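One contact in two related proteins. Structure 1 is periplasmic cell division protein (SufI) from Aquifex aeolicus, which acts as a multicopper oxidase that binds copper ions and probably couples the oxidation of its substrates to the reduction of oxygen: PDB 6SYY (chain A, 1.79 Å), residues P297-D302 and G476-V481. Structure 2 is multi-copper Oxidase CueO from Ochrobactrum: PDB 6EVG (chain B, 1.10 Å), residues P266-E271 and G459-A464. Structure 2 is superposed on structure 1 by the backbone atoms of these residues (RMSD 0.36 Å); each is numbered along its deposited sequence.

Structure 1 (6SYY); sequences PGERID and GWKDTV.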
# COMPACT_ATOMS: atom_id res chain seq x y z
N PRO A 297 3.99 4.17 4.17
CA PRO A 297 3.73 2.73 4.06
C PRO A 297 2.23 2.44 4.00
O PRO A 297 1.45 2.97 4.80
CB PRO A 297 4.36 2.17 5.33
CG PRO A 297 5.45 3.11 5.65
CD PRO A 297 5.01 4.47 5.19
N GLY A 298 1.84 1.60 3.05
CA GLY A 298 0.44 1.29 2.83
C GLY A 298 -0.26 2.18 1.83
O GLY A 298 -1.31 1.80 1.30
N GLU A 299 0.29 3.36 1.55
CA GLU A 299 -0.26 4.21 0.50
C GLU A 299 0.18 3.72 -0.87
O GLU A 299 1.23 3.08 -1.02
CB GLU A 299 0.17 5.66 0.69
CG GLU A 299 -0.53 6.39 1.83
CD GLU A 299 -0.26 7.89 1.82
OE1 GLU A 299 0.93 8.28 1.78
OE2 GLU A 299 -1.23 8.67 1.84
N ARG A 300 -0.65 4.00 -1.87
CA ARG A 300 -0.30 3.78 -3.27
C ARG A 300 -0.71 5.02 -4.05
O ARG A 300 -1.85 5.47 -3.95
CB ARG A 300 -0.99 2.53 -3.84
CG ARG A 300 -0.46 1.20 -3.29
CD ARG A 300 -1.32 0.70 -2.15
NE ARG A 300 -2.69 0.45 -2.59
CZ ARG A 300 -3.71 0.26 -1.77
NH1 ARG A 300 -3.53 0.30 -0.46
NH2 ARG A 300 -4.93 0.04 -2.26
N ILE A 301 0.23 5.57 -4.81
CA ILE A 301 -0.00 6.76 -5.62
C ILE A 301 0.27 6.40 -7.08
O ILE A 301 1.38 5.97 -7.41
CB ILE A 301 0.88 7.94 -5.17
CG1 ILE A 301 0.82 8.12 -3.65
CG2 ILE A 301 0.46 9.23 -5.87
CD1 ILE A 301 -0.56 8.48 -3.13
N ASP A 302 -0.74 6.55 -7.93
CA ASP A 302 -0.58 6.42 -9.37
C ASP A 302 -0.27 7.79 -9.96
O ASP A 302 -1.03 8.74 -9.76
CB ASP A 302 -1.84 5.84 -10.02
CG ASP A 302 -2.03 4.37 -9.72
OD1 ASP A 302 -1.97 3.98 -8.53
OD2 ASP A 302 -2.27 3.59 -10.67
N GLY A 476 -9.51 11.75 -3.38
CA GLY A 476 -10.08 10.50 -3.85
C GLY A 476 -10.44 9.55 -2.72
O GLY A 476 -10.58 9.92 -1.55
N TRP A 477 -10.60 8.28 -3.11
CA TRP A 477 -10.92 7.21 -2.17
C TRP A 477 -9.61 6.67 -1.60
O TRP A 477 -8.80 6.10 -2.33
CB TRP A 477 -11.70 6.09 -2.87
CG TRP A 477 -13.11 6.45 -3.26
CD1 TRP A 477 -13.58 6.71 -4.51
CD2 TRP A 477 -14.24 6.57 -2.37
NE1 TRP A 477 -14.93 6.98 -4.47
CE2 TRP A 477 -15.35 6.91 -3.17
CE3 TRP A 477 -14.41 6.43 -0.99
CZ2 TRP A 477 -16.62 7.11 -2.62
CZ3 TRP A 477 -15.67 6.63 -0.45
CH2 TRP A 477 -16.76 6.96 -1.26
N LYS A 478 -9.40 6.87 -0.30
CA LYS A 478 -8.19 6.45 0.37
C LYS A 478 -8.48 5.26 1.29
O LYS A 478 -9.63 5.02 1.65
CB LYS A 478 -7.60 7.60 1.19
CG LYS A 478 -7.29 8.84 0.37
CD LYS A 478 -5.95 8.71 -0.34
CE LYS A 478 -4.81 8.71 0.66
NZ LYS A 478 -3.52 8.37 0.02
N ASP A 479 -7.43 4.52 1.65
CA ASP A 479 -7.52 3.58 2.77
C ASP A 479 -6.39 3.73 3.78
O ASP A 479 -6.41 3.04 4.80
CB ASP A 479 -7.61 2.12 2.28
CG ASP A 479 -6.37 1.65 1.54
OD1 ASP A 479 -5.24 1.82 2.05
OD2 ASP A 479 -6.54 1.06 0.45
N THR A 480 -5.42 4.62 3.53
CA THR A 480 -4.34 4.90 4.47
C THR A 480 -4.07 6.40 4.46
O THR A 480 -3.70 6.95 3.42
CB THR A 480 -3.07 4.13 4.10
OG1 THR A 480 -3.36 2.73 3.98
CG2 THR A 480 -1.99 4.34 5.15
N VAL A 481 -4.23 7.07 5.61
CA VAL A 481 -4.05 8.51 5.70
C VAL A 481 -2.89 8.82 6.64
O VAL A 481 -2.80 8.27 7.74
CB VAL A 481 -5.33 9.23 6.15
CG1 VAL A 481 -5.81 8.72 7.50
CG2 VAL A 481 -5.11 10.75 6.18

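Structure 2 (6EVG); sequences PGERYE and GWKDTA. With EDO (1,2-ethanediol), chain C.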
# COMPACT_ATOMS: atom_id res chain seq x y z
N PRO B 266 3.77 4.44 4.65
CA PRO B 266 3.60 2.99 4.51
C PRO B 266 2.16 2.58 4.28
O PRO B 266 1.28 2.95 5.06
CB PRO B 266 4.18 2.45 5.82
CG PRO B 266 5.26 3.46 6.17
CD PRO B 266 4.64 4.78 5.78
N GLY B 267 1.97 1.77 3.24
CA GLY B 267 0.64 1.31 2.88
C GLY B 267 -0.10 2.12 1.86
O GLY B 267 -1.06 1.60 1.26
N GLU B 268 0.30 3.37 1.64
CA GLU B 268 -0.31 4.20 0.62
C GLU B 268 0.20 3.83 -0.76
O GLU B 268 1.34 3.41 -0.94
CB GLU B 268 -0.03 5.69 0.86
CG GLU B 268 -0.66 6.30 2.09
CD GLU B 268 -0.50 7.84 2.02
OE1 GLU B 268 0.58 8.32 2.43
OE2 GLU B 268 -1.46 8.49 1.54
N ARG B 269 -0.70 4.12 -1.71
CA ARG B 269 -0.36 3.99 -3.14
C ARG B 269 -0.72 5.27 -3.85
O ARG B 269 -1.76 5.87 -3.59
CB ARG B 269 -1.12 2.83 -3.84
CG ARG B 269 -0.73 1.43 -3.38
CD ARG B 269 -1.44 0.96 -2.12
NE ARG B 269 -2.84 0.71 -2.37
CZ ARG B 269 -3.79 0.74 -1.45
NH1 ARG B 269 -3.52 1.07 -0.18
NH2 ARG B 269 -5.05 0.43 -1.79
N TYR B 270 0.11 5.66 -4.83
CA TYR B 270 -0.24 6.72 -5.76
C TYR B 270 0.18 6.26 -7.17
O TYR B 270 1.29 5.75 -7.36
CB TYR B 270 0.47 8.03 -5.45
CG TYR B 270 -0.04 8.68 -4.17
CD1 TYR B 270 -1.16 9.49 -4.19
CD2 TYR B 270 0.55 8.43 -2.95
CE1 TYR B 270 -1.64 10.08 -3.02
CE2 TYR B 270 0.09 9.01 -1.78
CZ TYR B 270 -1.01 9.81 -1.84
OH TYR B 270 -1.55 10.37 -0.66
N GLU B 271 -0.70 6.52 -8.13
CA GLU B 271 -0.35 6.33 -9.56
C GLU B 271 -0.08 7.72 -10.15
O GLU B 271 -0.92 8.63 -9.99
CB GLU B 271 -1.45 5.64 -10.32
CG GLU B 271 -1.88 4.29 -9.75
CD GLU B 271 -2.89 3.57 -10.60
OE1 GLU B 271 -2.73 3.52 -11.82
OE2 GLU B 271 -3.89 3.10 -10.04
N GLY B 459 -9.35 11.78 -3.16
CA GLY B 459 -10.21 10.71 -3.66
C GLY B 459 -10.49 9.63 -2.59
O GLY B 459 -10.34 9.87 -1.40
N TRP B 460 -10.90 8.47 -3.06
CA TRP B 460 -11.07 7.35 -2.09
C TRP B 460 -9.75 6.86 -1.60
O TRP B 460 -8.83 6.60 -2.45
CB TRP B 460 -11.88 6.22 -2.73
CG TRP B 460 -13.32 6.48 -2.82
CD1 TRP B 460 -14.10 6.70 -3.92
CD2 TRP B 460 -14.24 6.60 -1.69
NE1 TRP B 460 -15.40 6.94 -3.57
CE2 TRP B 460 -15.53 6.85 -2.20
CE3 TRP B 460 -14.07 6.44 -0.32
CZ2 TRP B 460 -16.64 6.96 -1.37
CZ3 TRP B 460 -15.21 6.54 0.50
CH2 TRP B 460 -16.44 6.76 -0.02
N LYS B 461 -9.61 6.70 -0.29
CA LYS B 461 -8.36 6.21 0.29
C LYS B 461 -8.67 5.16 1.36
O LYS B 461 -9.79 5.02 1.86
CB LYS B 461 -7.53 7.38 0.84
CG LYS B 461 -6.82 8.12 -0.35
CD LYS B 461 -5.88 9.22 0.01
CE LYS B 461 -4.76 8.78 0.86
NZ LYS B 461 -3.85 7.70 0.35
N ASP B 462 -7.62 4.38 1.66
CA ASP B 462 -7.67 3.45 2.78
C ASP B 462 -6.51 3.63 3.74
O ASP B 462 -6.54 2.98 4.81
CB ASP B 462 -7.81 1.96 2.32
CG ASP B 462 -6.66 1.48 1.44
OD1 ASP B 462 -5.48 1.59 1.89
OD2 ASP B 462 -6.92 0.97 0.32
N THR B 463 -5.49 4.43 3.41
CA THR B 463 -4.34 4.64 4.24
C THR B 463 -4.01 6.15 4.11
O THR B 463 -4.06 6.66 3.00
CB THR B 463 -3.14 3.78 3.80
OG1 THR B 463 -3.58 2.40 3.73
CG2 THR B 463 -1.99 3.89 4.72
N ALA B 464 -3.70 6.82 5.21
CA ALA B 464 -3.39 8.27 5.16
C ALA B 464 -2.42 8.65 6.23
O ALA B 464 -2.56 8.19 7.37
CB ALA B 464 -4.63 9.09 5.31
C1 EDO C . -2.40 11.83 2.79
O1 EDO C . -2.03 10.56 3.30
C2 EDO C . -2.65 12.78 3.94
O2 EDO C . -1.45 13.07 4.69

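Structure 1 (6SYY)
E299 and K478 form a buried salt bridge between the second and third cupredoxin-like domains. Segment 297-302 leads into strand 300-306, and segment 476-481 into strand 480-483. From CB of E299, CG lies anti to the carbonyl carbon (chi1 -74°) and comes within 3.6 Å of T480 O. CD lies 3.8 Å from K478 NZ. OE2 accepts from K478 NZ at 2.9 Å, while OE1 takes the backbone N-H of A296. K478 NZ has a second charge partner, E280. I301 touches the same ammonium group, CD1 to K478 NZ at 4.3 Å. R300 makes a salt bridge to D479, with 3.2 Å between R300 NH1 and D479 OD2, and R300 NE bonds to T155 O. T480 OG1 donates to D479 OD1 at 2.8 Å, and T480 CG2 faces P297 O at 3.7 Å. V481 packs on V462. D479 also reaches the copper site: its OD1 bonds to H120 and its carbonyl to ND1 of H454. Both histidines bind copper, so D479 is a second-shell residue.

Structure 2 (6EVG)
E268 meets K461 in a buried salt bridge. From CB of E268, CG lies anti to the carbonyl carbon (chi1 -67°) and comes within 3.5 Å of T463 O. CD lies 3.7 Å from K461 NZ. OE2 accepts from K461 NZ at 2.8 Å and also from O1 of a 1,2-ethanediol, probably from the crystallisation liquor, while OE1 bonds to S265 OG. The second charge partner of K461 NZ is D249. Y270 touches the same ammonium group, OH to K461 NZ at 3.7 Å. Its OH also lies 2.9 Å from E268 OE2. R269 makes a salt bridge to D462, with 2.9 Å between R269 NH2 and D462 OD2, and R269 NE bonds to F127 O. T463 OG1 donates to D462 OD1 at 2.8 Å, and T463 CG2 faces P266 O at 3.4 Å. A464 packs on F443 and I445. The carbonyl of D462 bonds to ND1 of H437, part of a His-X-His motif as in the trinuclear copper sites of this family. D462 is thus probably a second-shell residue.

Structure 1 against structure 2
The main exchange is I301(A) against Y270(B). The CB atoms coincide, and CG1 of I301(A) and CG of Y270(B) are 1.2 Å apart after superposition. CD1 of I301(A) lies near CD2 of Y270(B). The rest of the ring and the OH reach past the isoleucine, whose CG2 branch has no match in the tyrosine. Y270(B) OH comes to 2.9 Å from E268(B) OE2. I301(A) CD1 stays 4.8 Å from E299(A) CB. The exchange thus puts a polar group beside the glutamate. Both side chains still touch the lysine, K478(A) or K461(B).

D302(A) against E271(B) makes no contact with the second segment. The CG atoms match, OD2 of D302(A) is 0.6 Å apart from CD of E271(B), and OE2 of E271(B) has no counterpart in D302(A).

At V481(A) against A464(B) the CA atoms stand 0.9 Å and the CB atoms 1.1 Å apart after superposition. A464(B) offers only its CB to the packing, where V481(A) adds CG1 and CG2, two methyls without counterpart.

The salt bridge of E299(A) with K478(A) recurs as E268(B) with K461(B). D479(A) and T480(A) and their counterparts keep their place, with the bonds T480(A) OG1 to D479(A) OD1 and T463(B) OG1 to D462(B) OD1. The side chain of W477(A) lies differently from W460(B).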